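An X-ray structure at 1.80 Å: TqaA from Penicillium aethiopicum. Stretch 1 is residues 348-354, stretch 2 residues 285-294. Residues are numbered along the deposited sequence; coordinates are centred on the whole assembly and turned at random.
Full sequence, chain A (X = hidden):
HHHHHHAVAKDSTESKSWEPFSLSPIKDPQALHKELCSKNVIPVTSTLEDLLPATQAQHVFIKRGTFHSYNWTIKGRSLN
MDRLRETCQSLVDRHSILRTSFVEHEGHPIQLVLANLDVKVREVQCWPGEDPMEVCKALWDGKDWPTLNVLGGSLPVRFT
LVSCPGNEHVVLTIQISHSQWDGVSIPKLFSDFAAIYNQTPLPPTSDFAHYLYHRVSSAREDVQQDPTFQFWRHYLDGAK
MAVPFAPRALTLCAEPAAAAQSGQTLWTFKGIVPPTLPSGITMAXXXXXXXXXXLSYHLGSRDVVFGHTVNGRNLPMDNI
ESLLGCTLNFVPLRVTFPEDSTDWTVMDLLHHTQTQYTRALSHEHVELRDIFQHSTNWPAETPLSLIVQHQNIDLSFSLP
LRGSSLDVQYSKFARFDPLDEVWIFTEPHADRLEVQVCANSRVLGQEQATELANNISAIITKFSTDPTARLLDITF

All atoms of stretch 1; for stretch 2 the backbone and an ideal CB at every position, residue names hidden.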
ATOM      1  N   ASP A 348       3.769   1.180 -30.233  1.00 14.98           N
ATOM      2  CA  ASP A 348       4.327  -0.175 -30.130  1.00 15.26           C
ATOM      3  C   ASP A 348       4.864  -0.393 -28.721  1.00 14.59           C
ATOM      4  O   ASP A 348       4.682  -1.463 -28.135  1.00 14.63           O
ATOM      5  CB  ASP A 348       5.442  -0.401 -31.155  1.00 17.30           C
ATOM      6  CG  ASP A 348       4.939  -0.330 -32.604  1.00 19.05           C
ATOM      7  OD1 ASP A 348       3.864  -0.888 -32.869  1.00 22.65           O
ATOM      8  OD2 ASP A 348       5.618   0.277 -33.456  1.00 18.72           O
ATOM      9  N   LEU A 349       5.542   0.621 -28.186  1.00 13.06           N
ATOM     10  CA  LEU A 349       6.068   0.528 -26.824  1.00 12.78           C
ATOM     11  C   LEU A 349       4.924   0.460 -25.821  1.00 14.06           C
ATOM     12  O   LEU A 349       4.975  -0.317 -24.860  1.00 14.46           O
ATOM     13  CB  LEU A 349       7.002   1.720 -26.519  1.00 13.57           C
ATOM     14  CG  LEU A 349       7.386   1.855 -25.045  1.00 14.45           C
ATOM     15  CD1 LEU A 349       8.142   0.612 -24.590  1.00 13.34           C
ATOM     16  CD2 LEU A 349       8.222   3.129 -24.811  1.00 13.94           C
ATOM     17  N   LEU A 350       3.884   1.270 -26.025  1.00 13.23           N
ATOM     18  CA  LEU A 350       2.761   1.265 -25.082  1.00 13.13           C
ATOM     19  C   LEU A 350       2.081  -0.121 -25.060  1.00 13.42           C
ATOM     20  O   LEU A 350       1.790  -0.650 -23.997  1.00 16.11           O
ATOM     21  CB  LEU A 350       1.745   2.342 -25.441  1.00 14.46           C
ATOM     22  CG  LEU A 350       2.305   3.762 -25.257  1.00 15.45           C
ATOM     23  CD1 LEU A 350       1.327   4.800 -25.827  1.00 17.21           C
ATOM     24  CD2 LEU A 350       2.538   4.013 -23.778  1.00 17.67           C
ATOM     25  N   HIS A 351       1.845  -0.699 -26.237  1.00 14.47           N
ATOM     26  CA  HIS A 351       1.189  -2.011 -26.288  1.00 14.33           C
ATOM     27  C   HIS A 351       2.027  -3.081 -25.606  1.00 15.38           C
ATOM     28  O   HIS A 351       1.494  -3.909 -24.858  1.00 17.01           O
ATOM     29  CB  HIS A 351       0.877  -2.423 -27.740  1.00 18.52           C
ATOM     30  CG  HIS A 351      -0.369  -1.784 -28.268  1.00 23.46           C
ATOM     31  ND1 HIS A 351      -1.581  -1.879 -27.618  1.00 28.89           N
ATOM     32  CD2 HIS A 351      -0.585  -1.016 -29.361  1.00 29.19           C
ATOM     33  CE1 HIS A 351      -2.494  -1.204 -28.295  1.00 30.43           C
ATOM     34  NE2 HIS A 351      -1.916  -0.671 -29.356  1.00 33.73           N
ATOM     35  N   HIS A 352       3.332  -3.056 -25.862  1.00 14.38           N
ATOM     36  CA  HIS A 352       4.243  -4.015 -25.246  1.00 12.51           C
ATOM     37  C   HIS A 352       4.261  -3.849 -23.731  1.00 13.02           C
ATOM     38  O   HIS A 352       4.183  -4.833 -22.989  1.00 14.47           O
ATOM     39  CB  HIS A 352       5.658  -3.873 -25.821  1.00 14.28           C
ATOM     40  CG  HIS A 352       6.694  -4.695 -25.106  1.00 15.21           C
ATOM     41  ND1 HIS A 352       6.706  -6.076 -25.136  1.00 16.86           N
ATOM     42  CD2 HIS A 352       7.756  -4.325 -24.351  1.00 16.18           C
ATOM     43  CE1 HIS A 352       7.724  -6.519 -24.412  1.00 18.86           C
ATOM     44  NE2 HIS A 352       8.389  -5.476 -23.941  1.00 16.03           N
ATOM     45  N   THR A 353       4.376  -2.608 -23.269  1.00 13.95           N
ATOM     46  CA  THR A 353       4.456  -2.351 -21.831  1.00 14.35           C
ATOM     47  C   THR A 353       3.190  -2.861 -21.149  1.00 14.58           C
ATOM     48  O   THR A 353       3.237  -3.441 -20.054  1.00 14.36           O
ATOM     49  CB  THR A 353       4.672  -0.846 -21.546  1.00 16.23           C
ATOM     50  OG1 THR A 353       5.916  -0.449 -22.139  1.00 15.63           O
ATOM     51  CG2 THR A 353       4.744  -0.569 -20.052  1.00 15.17           C
ATOM     52  N   GLN A 354       2.054  -2.680 -21.816  1.00 14.26           N
ATOM     53  CA  GLN A 354       0.813  -3.087 -21.192  1.00 14.37           C
ATOM     54  C   GLN A 354       0.740  -4.607 -21.095  1.00 14.98           C
ATOM     55  O   GLN A 354       0.384  -5.147 -20.060  1.00 15.64           O
ATOM     56  CB  GLN A 354      -0.400  -2.531 -21.941  1.00 16.09           C
ATOM     57  CG  GLN A 354      -1.726  -2.753 -21.184  1.00 18.94           C
ATOM     58  CD  GLN A 354      -2.742  -1.679 -21.526  1.00 25.38           C
ATOM     59  OE1 GLN A 354      -2.519  -0.493 -21.264  1.00 21.17           O
ATOM     60  NE2 GLN A 354      -3.851  -2.083 -22.145  1.00 27.39           N
ATOM     61  N   UNK A 285       0.066   2.179 -17.897  1.00 16.02           N
ATOM     62  CA  UNK A 285       0.941   1.815 -19.012  1.00 15.86           C
ATOM     63  C   UNK A 285       1.744   3.001 -19.511  1.00 15.40           C
ATOM     64  O   UNK A 285       2.948   2.909 -19.760  1.00 14.67           O
ATOM     65  CB  UNK A 285       0.119   1.229 -20.162  1.00 15.86           C
ATOM     66  N   UNK A 286       1.064   4.128 -19.668  1.00 15.72           N
ATOM     67  CA  UNK A 286       1.718   5.338 -20.142  1.00 16.72           C
ATOM     68  C   UNK A 286       2.854   5.749 -19.193  1.00 14.43           C
ATOM     69  O   UNK A 286       3.964   6.048 -19.624  1.00 15.99           O
ATOM     70  CB  UNK A 286       0.699   6.471 -20.279  1.00 16.72           C
ATOM     71  N   UNK A 287       2.594   5.709 -17.887  1.00 13.25           N
ATOM     72  CA  UNK A 287       3.617   6.066 -16.928  1.00 13.95           C
ATOM     73  C   UNK A 287       4.789   5.072 -16.937  1.00 14.83           C
ATOM     74  O   UNK A 287       5.964   5.457 -16.888  1.00 14.74           O
ATOM     75  CB  UNK A 287       3.005   6.147 -15.528  1.00 13.95           C
ATOM     76  N   UNK A 288       4.467   3.787 -16.981  1.00 14.27           N
ATOM     77  CA  UNK A 288       5.517   2.770 -16.936  1.00 13.13           C
ATOM     78  C   UNK A 288       6.323   2.720 -18.236  1.00 14.04           C
ATOM     79  O   UNK A 288       7.536   2.471 -18.202  1.00 12.76           O
ATOM     80  CB  UNK A 288       4.903   1.397 -16.653  1.00 13.13           C
ATOM     81  N   UNK A 289       5.668   2.960 -19.376  1.00 11.96           N
ATOM     82  CA  UNK A 289       6.398   3.020 -20.648  1.00 12.66           C
ATOM     83  C   UNK A 289       7.352   4.193 -20.659  1.00 13.90           C
ATOM     84  O   UNK A 289       8.473   4.082 -21.152  1.00 12.36           O
ATOM     85  CB  UNK A 289       5.430   3.122 -21.828  1.00 12.66           C
ATOM     86  N   UNK A 290       6.913   5.332 -20.116  1.00 12.77           N
ATOM     87  CA  UNK A 290       7.779   6.501 -20.061  1.00 13.91           C
ATOM     88  C   UNK A 290       9.015   6.204 -19.201  1.00 13.74           C
ATOM     89  O   UNK A 290      10.148   6.573 -19.542  1.00 15.80           O
ATOM     90  CB  UNK A 290       7.016   7.707 -19.509  1.00 13.91           C
ATOM     91  N   UNK A 291       8.785   5.539 -18.079  1.00 12.46           N
ATOM     92  CA  UNK A 291       9.865   5.153 -17.181  1.00 13.38           C
ATOM     93  C   UNK A 291      10.837   4.186 -17.884  1.00 14.84           C
ATOM     94  O   UNK A 291      12.063   4.297 -17.723  1.00 13.33           O
ATOM     95  CB  UNK A 291       9.295   4.512 -15.914  1.00 13.38           C
ATOM     96  N   UNK A 292      10.294   3.258 -18.666  1.00 12.52           N
ATOM     97  CA  UNK A 292      11.151   2.305 -19.383  1.00 11.58           C
ATOM     98  C   UNK A 292      12.037   2.991 -20.405  1.00 11.07           C
ATOM     99  O   UNK A 292      13.213   2.650 -20.543  1.00 13.04           O
ATOM    100  CB  UNK A 292      10.297   1.243 -20.079  1.00 11.58           C
ATOM    101  N   UNK A 293      11.482   3.963 -21.115  1.00 12.49           N
ATOM    102  CA  UNK A 293      12.272   4.681 -22.107  1.00 13.56           C
ATOM    103  C   UNK A 293      13.378   5.482 -21.425  1.00 12.29           C
ATOM    104  O   UNK A 293      14.524   5.526 -21.914  1.00 13.92           O
ATOM    105  CB  UNK A 293      11.380   5.603 -22.940  1.00 13.56           C
ATOM    106  N   UNK A 294      13.022   6.143 -20.326  1.00 13.02           N
ATOM    107  CA  UNK A 294      13.977   6.894 -19.513  1.00 14.55           C
ATOM    108  C   UNK A 294      15.141   5.991 -19.112  1.00 13.42           C
ATOM    109  O   UNK A 294      16.328   6.356 -19.275  1.00 14.36           O
ATOM    110  CB  UNK A 294      13.295   7.473 -18.272  1.00 14.55           C
TER

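Both stretches are helical, and their axes cross at 108° with a closest approach of 8.9 Å, so a few side chains near the crossing carry the contact. Backbone angles throughout stretch 2 are ordinary for a helix and exclude little.

Position 285 points toward stretch 1. Its ideal CB lies 3.3 Å from Gln 354 OE1, an acceptor, and 4.6 Å from Leu 350 O. Alanine would fit, but a short side chain with a donor, serine or threonine, would also use the amide oxygen. The residue is Thr 285. Its OG1 donates a hydrogen bond of 2.7 Å to Gln 354 OE1, while CG2 sits 3.1 Å from Leu 350 O, tight against the backbone.

At 286, CA-to-CB points away, yet the ideal CB is 4.7 Å from Leu 350 CD2. A long aliphatic side chain could turn back to that methyl; a small one would leave it alone. Leu 286, with chi1 t and chi2 p, brings CD1 to 3.9 Å from Leu 350 CD2.

Position 287 faces away, with nothing of stretch 1 near, so this contact sets no preference; it is Val 287.

The CB of 288 points sideways, 3.9 Å from Thr 353 CG2. Many residues suit, provided that anything long or charged can leave the methyl behind. Lys 288 does so: its CB packs 4.0 Å from Thr 353 CG2, and its chain leads away to an NZ hydrogen-bonded elsewhere in the structure.

Position 289 points toward stretch 1 and is hemmed in: its ideal CB is 3.6 Å from both Leu 350 CD2 and Thr 353 OG1, and 4.0 Å from Leu 349 CG. With so little space beyond CB, alanine is the natural choice, though glycine would also fit with less apolar contact. Ala 289 fills the site with one methyl, against Leu 350 CD2 at 3.6 Å. Thr 353 OG1 needs no partner here, since it donates to Leu 349 O within its own helix.

Positions 290 and 291 have nothing of stretch 1 near their ideal CB atoms. They are Ala 290 and Thr 291, whose OG1 donates to Val 287 O at 3.0 Å.

Position 292 points toward stretch 1 across a wider gap, 5.0 Å from its ideal CB to Leu 349 CD1. Small or modest apolar residues would suit; Ala 292 leaves that separation.

At 293 the CB points sideways, 4.4 Å from Leu 349 CD2, which favours an aliphatic residue. Leu 293 makes this apolar contact through CB.

Position 294 is out of reach and unconstrained here; it is Phe 294.

Stretch 2 285-294: TLVKAATALF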
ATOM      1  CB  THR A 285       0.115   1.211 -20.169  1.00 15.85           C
ATOM      2  OG1 THR A 285      -0.397  -0.044 -19.727  1.00 16.87           O
ATOM      3  CG2 THR A 285       0.978   0.971 -21.424  1.00 16.20           C
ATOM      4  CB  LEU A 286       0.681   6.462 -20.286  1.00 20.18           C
ATOM      5  CG  LEU A 286       1.189   7.784 -20.854  1.00 23.61           C
ATOM      6  CD1 LEU A 286       1.821   7.564 -22.223  1.00 24.85           C
ATOM      7  CD2 LEU A 286       0.015   8.738 -20.986  1.00 23.60           C
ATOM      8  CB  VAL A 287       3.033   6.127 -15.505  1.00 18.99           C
ATOM      9  CG1 VAL A 287       4.152   6.327 -14.500  1.00 19.51           C
ATOM     10  CG2 VAL A 287       1.972   7.239 -15.422  1.00 19.12           C
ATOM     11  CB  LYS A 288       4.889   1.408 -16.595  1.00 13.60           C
ATOM     12  CG  LYS A 288       4.448   1.438 -15.118  1.00 14.36           C
ATOM     13  CD  LYS A 288       3.410   0.384 -14.804  1.00 20.89           C
ATOM     14  CE  LYS A 288       2.891   0.598 -13.364  1.00 16.75           C
ATOM     15  NZ  LYS A 288       1.868  -0.438 -12.977  1.00 19.52           N
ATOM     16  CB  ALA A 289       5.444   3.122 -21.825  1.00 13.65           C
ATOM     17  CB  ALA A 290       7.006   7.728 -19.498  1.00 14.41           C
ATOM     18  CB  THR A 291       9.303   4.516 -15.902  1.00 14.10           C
ATOM     19  OG1 THR A 291       8.467   5.481 -15.241  1.00 14.70           O
ATOM     20  CG2 THR A 291      10.439   4.099 -14.960  1.00 16.89           C
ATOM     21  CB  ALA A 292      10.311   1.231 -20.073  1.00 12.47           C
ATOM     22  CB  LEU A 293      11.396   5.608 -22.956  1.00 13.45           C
ATOM     23  CG  LEU A 293      12.192   6.300 -24.064  1.00 15.32           C
ATOM     24  CD1 LEU A 293      12.802   5.279 -25.032  1.00 18.25           C
ATOM     25  CD2 LEU A 293      11.288   7.273 -24.794  1.00 23.43           C
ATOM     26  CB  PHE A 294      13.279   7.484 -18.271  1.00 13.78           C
ATOM     27  CG  PHE A 294      14.224   8.165 -17.297  1.00 15.66           C
ATOM     28  CD1 PHE A 294      14.518   9.507 -17.432  1.00 19.05           C
ATOM     29  CD2 PHE A 294      14.784   7.456 -16.241  1.00 19.00           C
ATOM     30  CE1 PHE A 294      15.386  10.142 -16.518  1.00 18.66           C
ATOM     31  CE2 PHE A 294      15.643   8.074 -15.341  1.00 20.12           C
ATOM     32  CZ  PHE A 294      15.944   9.416 -15.489  1.00 16.52           C
TER
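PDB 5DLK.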